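Non-structural protein 9 (Avian infectious bronchitis virus, PDB 5C94) forms a homodimer and binds RNA, probably single-stranded, as part of the coronavirus replication machinery. Local coordinates at residues D73-F78 against V88-F93. Numbering follows the deposited sequence.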
loop_
_atom_site.group_PDB
_atom_site.type_symbol
_atom_site.label_atom_id
_atom_site.label_comp_id
_atom_site.label_asym_id
_atom_site.label_seq_id
_atom_site.Cartn_x
_atom_site.Cartn_y
_atom_site.Cartn_z
ATOM N N ASP A 73 -8.698 -9.196 12.040
ATOM C CA ASP A 73 -9.075 -10.160 11.012
ATOM C C ASP A 73 -8.175 -11.397 11.120
ATOM O O ASP A 73 -7.153 -11.373 11.812
ATOM C CB ASP A 73 -8.960 -9.540 9.622
ATOM C CG ASP A 73 -10.026 -8.484 9.353
ATOM O OD1 ASP A 73 -11.056 -8.452 10.061
ATOM O OD2 ASP A 73 -9.836 -7.690 8.407
ATOM N N PRO A 74 -8.542 -12.496 10.450
ATOM C CA PRO A 74 -7.561 -13.593 10.501
ATOM C C PRO A 74 -6.253 -13.196 9.792
ATOM O O PRO A 74 -6.284 -12.357 8.899
ATOM C CB PRO A 74 -8.268 -14.732 9.769
ATOM C CG PRO A 74 -9.769 -14.336 9.801
ATOM C CD PRO A 74 -9.772 -12.860 9.716
ATOM N N PRO A 75 -5.120 -13.796 10.182
ATOM C CA PRO A 75 -3.827 -13.331 9.679
ATOM C C PRO A 75 -3.458 -13.855 8.276
ATOM O O PRO A 75 -3.828 -14.977 7.946
ATOM C CB PRO A 75 -2.852 -13.880 10.725
ATOM C CG PRO A 75 -3.484 -15.204 11.112
ATOM C CD PRO A 75 -4.970 -14.893 11.165
ATOM N N CYS A 76 -2.762 -13.029 7.483
ATOM C CA CYS A 76 -2.005 -13.451 6.296
ATOM C C CYS A 76 -0.688 -13.994 6.801
ATOM O O CYS A 76 -0.217 -13.529 7.841
ATOM C CB CYS A 76 -1.637 -12.280 5.388
ATOM S SG CYS A 76 -2.825 -11.020 5.115
ATOM N N LYS A 77 -0.016 -14.876 6.067
ATOM C CA LYS A 77 1.354 -15.148 6.465
ATOM C C LYS A 77 2.358 -14.812 5.375
ATOM O O LYS A 77 2.056 -14.877 4.204
ATOM C CB LYS A 77 1.504 -16.598 6.929
ATOM C CG LYS A 77 0.723 -17.595 6.182
ATOM C CD LYS A 77 1.068 -18.988 6.687
ATOM C CE LYS A 77 0.360 -20.057 5.867
ATOM N NZ LYS A 77 -1.127 -19.868 5.874
ATOM N N PHE A 78 3.555 -14.428 5.791
ATOM C CA PHE A 78 4.622 -14.070 4.865
ATOM C C PHE A 78 5.958 -14.615 5.348
ATOM O O PHE A 78 6.152 -14.810 6.548
ATOM C CB PHE A 78 4.749 -12.548 4.718
ATOM C CG PHE A 78 3.527 -11.868 4.168
ATOM C CD1 PHE A 78 3.244 -11.905 2.808
ATOM C CD2 PHE A 78 2.694 -11.141 5.002
ATOM C CE1 PHE A 78 2.132 -11.249 2.284
ATOM C CE2 PHE A 78 1.582 -10.486 4.493
ATOM C CZ PHE A 78 1.303 -10.540 3.130
ATOM N N VAL A 88 8.964 -16.574 9.238
ATOM C CA VAL A 88 7.530 -16.589 9.049
ATOM C C VAL A 88 6.902 -15.531 9.944
ATOM O O VAL A 88 7.080 -15.560 11.155
ATOM C CB VAL A 88 6.921 -17.956 9.366
ATOM C CG1 VAL A 88 5.418 -17.857 9.328
ATOM C CG2 VAL A 88 7.402 -18.996 8.364
ATOM N N VAL A 89 6.188 -14.593 9.330
ATOM C CA VAL A 89 5.522 -13.509 10.043
ATOM C C VAL A 89 4.028 -13.517 9.740
ATOM O O VAL A 89 3.621 -13.652 8.589
ATOM C CB VAL A 89 6.120 -12.137 9.662
ATOM C CG1 VAL A 89 5.408 -11.010 10.400
ATOM C CG2 VAL A 89 7.630 -12.107 9.957
ATOM N N TYR A 90 3.215 -13.395 10.783
ATOM C CA TYR A 90 1.761 -13.330 10.649
ATOM C C TYR A 90 1.307 -11.887 10.684
ATOM O O TYR A 90 1.661 -11.130 11.593
ATOM C CB TYR A 90 1.088 -14.150 11.758
ATOM C CG TYR A 90 1.430 -15.609 11.620
ATOM C CD1 TYR A 90 0.687 -16.435 10.780
ATOM C CD2 TYR A 90 2.540 -16.150 12.259
ATOM C CE1 TYR A 90 1.009 -17.778 10.620
ATOM C CE2 TYR A 90 2.879 -17.496 12.089
ATOM C CZ TYR A 90 2.106 -18.297 11.267
ATOM O OH TYR A 90 2.416 -19.625 11.096
ATOM N N LEU A 91 0.547 -11.493 9.675
ATOM C CA LEU A 91 0.130 -10.106 9.540
ATOM C C LEU A 91 -1.388 -10.043 9.694
ATOM O O LEU A 91 -2.133 -10.693 8.941
ATOM C CB LEU A 91 0.596 -9.541 8.201
ATOM C CG LEU A 91 0.363 -8.088 7.748
ATOM C CD1 LEU A 91 -0.958 -7.975 7.069
ATOM C CD2 LEU A 91 0.444 -7.088 8.863
ATOM N N TYR A 92 -1.825 -9.295 10.705
ATOM C CA TYR A 92 -3.232 -9.159 11.027
ATOM C C TYR A 92 -3.670 -7.739 10.770
ATOM O O TYR A 92 -3.148 -6.817 11.398
ATOM C CB TYR A 92 -3.524 -9.458 12.504
ATOM C CG TYR A 92 -3.030 -10.752 13.101
ATOM C CD1 TYR A 92 -1.683 -10.940 13.426
ATOM C CD2 TYR A 92 -3.932 -11.758 13.406
ATOM C CE1 TYR A 92 -1.256 -12.125 14.002
ATOM C CE2 TYR A 92 -3.528 -12.928 13.979
ATOM C CZ TYR A 92 -2.201 -13.114 14.278
ATOM O OH TYR A 92 -1.853 -14.300 14.865
ATOM N N PHE A 93 -4.635 -7.550 9.888
ATOM C CA PHE A 93 -5.226 -6.234 9.754
ATOM C C PHE A 93 -6.263 -6.089 10.835
ATOM O O PHE A 93 -6.848 -7.060 11.305
ATOM C CB PHE A 93 -5.850 -6.017 8.378
ATOM C CG PHE A 93 -4.846 -5.938 7.272
ATOM C CD1 PHE A 93 -4.030 -4.820 7.137
ATOM C CD2 PHE A 93 -4.699 -6.994 6.381
ATOM C CE1 PHE A 93 -3.097 -4.747 6.116
ATOM C CE2 PHE A 93 -3.773 -6.935 5.355
ATOM C CZ PHE A 93 -2.965 -5.812 5.221
HETATM O O HOH W 1 -5.517 -9.707 8.367
#
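Cys76 and Phe78 pair with Leu91 and Val89 in the open end of an antiparallel beta hairpin, strands 76-82 and 85-93 of the nsp9 barrel. Cys76 N gives its hydrogen to Leu91 O (2.8 Å), and Leu91 N returns a nearly straight bond to Cys76 O (174° at the hydrogen); Phe78 and Val89 repeat this two-way link, with Lys77 and Tyr90 as the non-hydrogen-bonded pair between. Ahead of Cys76, at Pro74, which has no N-H, a water links the two segments, donating to Pro74 O and accepting from Phe93 N, 2.8 Å from each. Farther on, Asp73 N makes a single direct bond to Phe93 O (2.9 Å).

On one face of the sheet, Pro75 lies flat over the Tyr92 ring in a CH-pi contact, CB 3.6 Å from the ring centroid and 16° off its normal. Lys77 packs along the Tyr90 ring, CB 3.9 Å and CD 4.1 Å from Tyr90 CE1, before its end leads away. On the other face, Phe78 turns its ring edge to Leu91 CB, 4.0 Å from CE2. With CG anti to the backbone N (chi1 -178°), Leu91 carries CD1 over a face of the Phe93 ring, toward the rim, and 4.1 Å from Cys76 SG.

Helix 99-109 packs on Phe78 and Phe93, and its Arg102 forms a salt bridge with Asp73 OD2. Tyr92 OH is held by Asn52 O and Leu55 N, while strand 42-50 pairs with the far edge of 85-93; Pro2 of the second subunit, probably left from the expression tag, packs on Cys76 and Phe93.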